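Local atomic coordinates of coronin (Toxoplasma gondii, PDB entry 4OZU), a protein that binds actin, probably as filaments, and contributes to invasion and egress by the parasite; this chain is its WD40 beta-propeller domain. Residues A[76-81]-A[97-102]; A[103-108]-A[120-125]. One frame throughout, in Å; residues are numbered along the deposited sequence.

Interaction 1 (A[76-81]-A[97-102]); sequences KGHTAS and TACEDT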
# COMPACT_ATOMS: atom_id res chain seq x y z
N LYS A 76 17.18 6.92 11.01
CA LYS A 76 17.74 5.86 11.86
C LYS A 76 16.77 5.52 13.00
O LYS A 76 15.62 5.19 12.73
CB LYS A 76 19.11 6.29 12.39
CG LYS A 76 20.11 6.61 11.28
CD LYS A 76 21.51 6.87 11.84
CE LYS A 76 22.50 7.18 10.73
NZ LYS A 76 22.70 6.04 9.80
N GLY A 77 17.22 5.59 14.25
CA GLY A 77 16.32 5.36 15.38
C GLY A 77 16.00 3.90 15.64
O GLY A 77 16.06 3.44 16.79
N HIS A 78 15.65 3.17 14.59
CA HIS A 78 15.34 1.74 14.70
C HIS A 78 16.51 0.96 15.29
O HIS A 78 17.67 1.27 15.02
CB HIS A 78 14.99 1.16 13.33
CG HIS A 78 14.09 2.03 12.51
ND1 HIS A 78 14.56 2.90 11.55
CD2 HIS A 78 12.74 2.16 12.51
CE1 HIS A 78 13.55 3.53 10.99
NE2 HIS A 78 12.43 3.10 11.55
N THR A 79 16.20 -0.07 16.08
CA THR A 79 17.23 -0.91 16.68
C THR A 79 17.22 -2.30 16.04
O THR A 79 18.08 -3.13 16.31
CB THR A 79 17.04 -1.02 18.21
OG1 THR A 79 15.92 -1.85 18.54
CG2 THR A 79 16.84 0.37 18.82
N ALA A 80 16.25 -2.53 15.16
CA ALA A 80 16.19 -3.76 14.38
C ALA A 80 15.70 -3.43 12.97
O ALA A 80 15.61 -2.26 12.61
CB ALA A 80 15.28 -4.78 15.05
N SER A 81 15.40 -4.45 12.17
CA SER A 81 15.06 -4.23 10.77
C SER A 81 13.68 -3.60 10.60
O SER A 81 12.79 -3.78 11.43
CB SER A 81 15.10 -5.55 10.00
OG SER A 81 14.00 -6.38 10.36
N THR A 97 7.10 4.00 10.36
CA THR A 97 7.77 2.72 10.17
C THR A 97 7.35 1.75 11.26
O THR A 97 7.14 2.13 12.41
CB THR A 97 9.30 2.85 10.19
OG1 THR A 97 9.72 3.36 11.46
CG2 THR A 97 9.79 3.76 9.08
N ALA A 98 7.22 0.49 10.87
CA ALA A 98 7.06 -0.62 11.79
C ALA A 98 8.39 -1.36 11.87
O ALA A 98 9.04 -1.58 10.85
CB ALA A 98 5.96 -1.56 11.34
N CYS A 99 8.79 -1.76 13.07
CA CYS A 99 10.12 -2.32 13.28
C CYS A 99 10.08 -3.66 14.01
O CYS A 99 9.17 -3.93 14.80
CB CYS A 99 10.96 -1.32 14.06
SG CYS A 99 12.69 -1.77 14.24
N GLU A 100 11.07 -4.49 13.73
CA GLU A 100 11.20 -5.78 14.39
C GLU A 100 11.39 -5.63 15.89
O GLU A 100 11.18 -6.59 16.63
CB GLU A 100 12.38 -6.58 13.82
CG GLU A 100 12.03 -7.45 12.63
CD GLU A 100 13.09 -8.50 12.34
OE1 GLU A 100 14.23 -8.36 12.83
OE2 GLU A 100 12.77 -9.48 11.62
N ASP A 101 11.78 -4.44 16.35
CA ASP A 101 11.98 -4.24 17.79
C ASP A 101 10.66 -3.89 18.50
O ASP A 101 10.67 -3.49 19.67
CB ASP A 101 13.04 -3.16 18.05
CG ASP A 101 12.67 -1.79 17.50
OD1 ASP A 101 11.50 -1.57 17.13
OD2 ASP A 101 13.58 -0.93 17.45
N THR A 102 9.55 -4.07 17.78
CA THR A 102 8.18 -3.96 18.30
C THR A 102 7.64 -2.53 18.38
O THR A 102 6.50 -2.32 18.79
CB THR A 102 8.02 -4.59 19.73
OG1 THR A 102 8.56 -3.72 20.73
CG2 THR A 102 8.68 -5.97 19.80
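Asp101 reaches back from the type I beta turn Cys99 to Thr102 and grips Thr79 twice through one oxygen. Its CG sits between the backbone N and C (chi1 61°), which brings OD2 to the backbone and hydroxyl of Thr79. Thr79 OG1 donates to Asp101 OD2 at 2.7 Å, on the anti lone pair. Thr79 N donates to the same OD2 at 3.1 Å, from above the carboxylate plane. OD2 also forms a salt bridge with Arg105, and OD1 accepts from Ile103 N. The carboxylate is therefore well supplied with donors, which would favour its charged form.

His78 is held at both ring nitrogens. NE2 meets Thr97 OG1 at 2.7 Å, in the plane of the ring, and ND1 is hydrogen-bonded to Gly56 O. Thr97 OG1 is also hydrogen-bonded to Trp107 NE1. This His-Thr-Trp chain, with the turn aspartate beside it, is consistent with the Asp-His-Ser/Thr-Trp network of WD40 repeats, the aspartate here holding Thr79, the residue after the histidine. It ties the loop before strand 82-87 to strand 94-99.

Next to it, Glu100 N donates to Ser81 O at 3.0 Å, almost straight (168°). Ser81 OG has its hydrogen bond with Gln83. Cys99 SG accepts from Asp101 N at 3.5 Å. Ala80 CB packs on Glu100 CB at 3.6 Å, while the buried Ala80 N has no partner in the model.

Interaction 2 (A[103-108]-A[120-125]); sequences IVRIWQ and KEPIAT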
# COMPACT_ATOMS: atom_id res chain seq x y z
N ILE A 103 8.44 -1.56 17.94
CA ILE A 103 8.06 -0.16 18.04
C ILE A 103 7.61 0.41 16.69
O ILE A 103 8.25 0.17 15.66
CB ILE A 103 9.24 0.67 18.59
CG1 ILE A 103 9.56 0.21 20.02
CG2 ILE A 103 8.92 2.17 18.58
CD1 ILE A 103 10.86 0.76 20.59
N VAL A 104 6.50 1.14 16.71
CA VAL A 104 6.07 1.92 15.56
C VAL A 104 6.53 3.35 15.79
O VAL A 104 6.27 3.93 16.84
CB VAL A 104 4.54 1.87 15.33
CG1 VAL A 104 4.14 2.74 14.14
CG2 VAL A 104 4.08 0.44 15.11
N ARG A 105 7.23 3.91 14.80
CA ARG A 105 7.81 5.25 14.91
C ARG A 105 7.18 6.18 13.88
O ARG A 105 7.06 5.82 12.71
CB ARG A 105 9.32 5.19 14.71
CG ARG A 105 10.05 4.46 15.83
CD ARG A 105 11.53 4.26 15.52
NE ARG A 105 12.25 3.67 16.64
CZ ARG A 105 12.32 2.36 16.89
NH1 ARG A 105 11.72 1.49 16.10
NH2 ARG A 105 13.01 1.92 17.94
N ILE A 106 6.77 7.36 14.33
CA ILE A 106 6.26 8.40 13.43
C ILE A 106 7.37 9.41 13.22
O ILE A 106 7.96 9.91 14.18
CB ILE A 106 5.00 9.10 14.00
CG1 ILE A 106 3.98 8.09 14.52
CG2 ILE A 106 4.37 9.98 12.93
CD1 ILE A 106 3.57 7.04 13.53
N TRP A 107 7.65 9.71 11.96
CA TRP A 107 8.75 10.58 11.59
C TRP A 107 8.26 11.86 10.92
O TRP A 107 7.27 11.84 10.20
CB TRP A 107 9.69 9.85 10.63
CG TRP A 107 10.25 8.59 11.18
CD1 TRP A 107 9.83 7.32 10.93
CD2 TRP A 107 11.37 8.48 12.07
NE1 TRP A 107 10.62 6.42 11.61
CE2 TRP A 107 11.57 7.10 12.31
CE3 TRP A 107 12.23 9.40 12.68
CZ2 TRP A 107 12.58 6.63 13.14
CZ3 TRP A 107 13.23 8.93 13.50
CH2 TRP A 107 13.40 7.56 13.73
N GLN A 108 8.97 12.96 11.16
CA GLN A 108 8.71 14.22 10.47
C GLN A 108 9.97 14.71 9.78
O GLN A 108 10.93 15.14 10.43
CB GLN A 108 8.20 15.28 11.44
CG GLN A 108 7.75 16.56 10.75
CD GLN A 108 7.07 17.52 11.70
OE1 GLN A 108 7.35 17.53 12.90
NE2 GLN A 108 6.18 18.34 11.16
N LYS A 120 16.99 10.98 13.64
CA LYS A 120 17.23 10.00 14.70
C LYS A 120 16.07 9.90 15.67
O LYS A 120 15.80 8.83 16.21
CB LYS A 120 18.51 10.34 15.47
CG LYS A 120 19.79 9.90 14.78
CD LYS A 120 20.99 10.02 15.71
CE LYS A 120 22.23 9.36 15.12
NZ LYS A 120 23.38 9.38 16.06
N GLU A 121 15.39 11.02 15.90
CA GLU A 121 14.29 11.07 16.86
C GLU A 121 12.93 11.13 16.18
O GLU A 121 12.65 12.06 15.44
CB GLU A 121 14.46 12.28 17.78
CG GLU A 121 15.71 12.24 18.65
CD GLU A 121 15.60 11.26 19.81
OE1 GLU A 121 14.61 10.50 19.87
OE2 GLU A 121 16.51 11.25 20.66
N PRO A 122 12.06 10.13 16.43
CA PRO A 122 10.69 10.23 15.92
C PRO A 122 9.90 11.31 16.65
O PRO A 122 10.25 11.64 17.79
CB PRO A 122 10.09 8.85 16.21
CG PRO A 122 11.21 7.97 16.62
CD PRO A 122 12.29 8.86 17.14
N ILE A 123 8.87 11.85 16.02
CA ILE A 123 7.99 12.81 16.70
C ILE A 123 7.00 12.08 17.61
O ILE A 123 6.42 12.67 18.52
CB ILE A 123 7.23 13.70 15.70
CG1 ILE A 123 6.35 12.85 14.76
CG2 ILE A 123 8.20 14.56 14.90
CD1 ILE A 123 5.38 13.67 13.94
N ALA A 124 6.81 10.79 17.34
CA ALA A 124 5.99 9.94 18.20
C ALA A 124 6.55 8.52 18.17
O ALA A 124 6.88 7.99 17.10
CB ALA A 124 4.52 9.96 17.76
N THR A 125 6.67 7.93 19.36
CA THR A 125 7.16 6.57 19.52
C THR A 125 6.04 5.74 20.14
O THR A 125 5.68 5.94 21.30
CB THR A 125 8.42 6.53 20.40
OG1 THR A 125 9.46 7.31 19.78
CG2 THR A 125 8.92 5.10 20.58
O HOH W 1 11.05 12.90 13.20
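Strand 104-108 pairs antiparallel with 124-125 through a classic beta bulge, in which Ile123 and Ala124 both face Ile106. Ile106 N donates to Ala124 O at 2.8 Å, almost straight (177°). Ile106 O accepts from Ile123 N at 2.8 Å and only weakly from Ala124 N. Arg105 and Thr125 form the neighbouring non-hydrogen-bonded pair.

Arg105 runs beside the ring of Pro122, pointing the same way. Its CG is anti to the carbonyl carbon (chi1 -67°), and the chain is extended from CG to NE. CB, CG and CD all lie against Pro122 CG, with Arg105 CG the closest of them at 3.8 Å. Beyond NE the guanidinium turns across the chain (chi4 85°). Ile103 CG2 covers the centre of one face, and Pro122 CG sits at the edge. At the tip, NH2 makes its salt bridge with Asp101.

Pro122 CG touches both this arginine and Trp107. It lies over the face of the six-membered ring of Trp107 in a CH-pi contact, 3.9 Å from the centroid. Lys120 O comes to the ring edge. On the other face of the sheet, away from Arg105 and Thr125, Ile106 CG1 packs on Ala124 CB at 3.8 Å. A water joins Gln108 N to Glu121 O, accepting from the first and donating to the second.

Strand 104-108 thus lies between strand 94-99 and the outermost strand 124-126 of a four-stranded propeller blade, with Val104 and Ile106 packed against strand 133-138 of the next blade.

Overall arrangement
Both interactions serve one blade of the propeller, and both are partly buried. Interaction 1 joins a loop to the end of strand 94-99 and the turn that follows, and interaction 2 joins strand 104-108 to the blade's outermost strand. The two strands are sheet neighbours: Thr97 N and Arg105 O lie 3.0 Å apart, probably hydrogen-bonded. Chemistry follows place. At the loop end, side-chain polar bonds dominate, with the His78 and Thr97 pair buried and Thr79 exposed. Along the strands, backbone bonds and apolar packing do the work, buried at Ile106 and Trp107 and exposed at Gln108 and Ile123. Arg105 and Trp107 of interaction 2 are also partners of interaction 1.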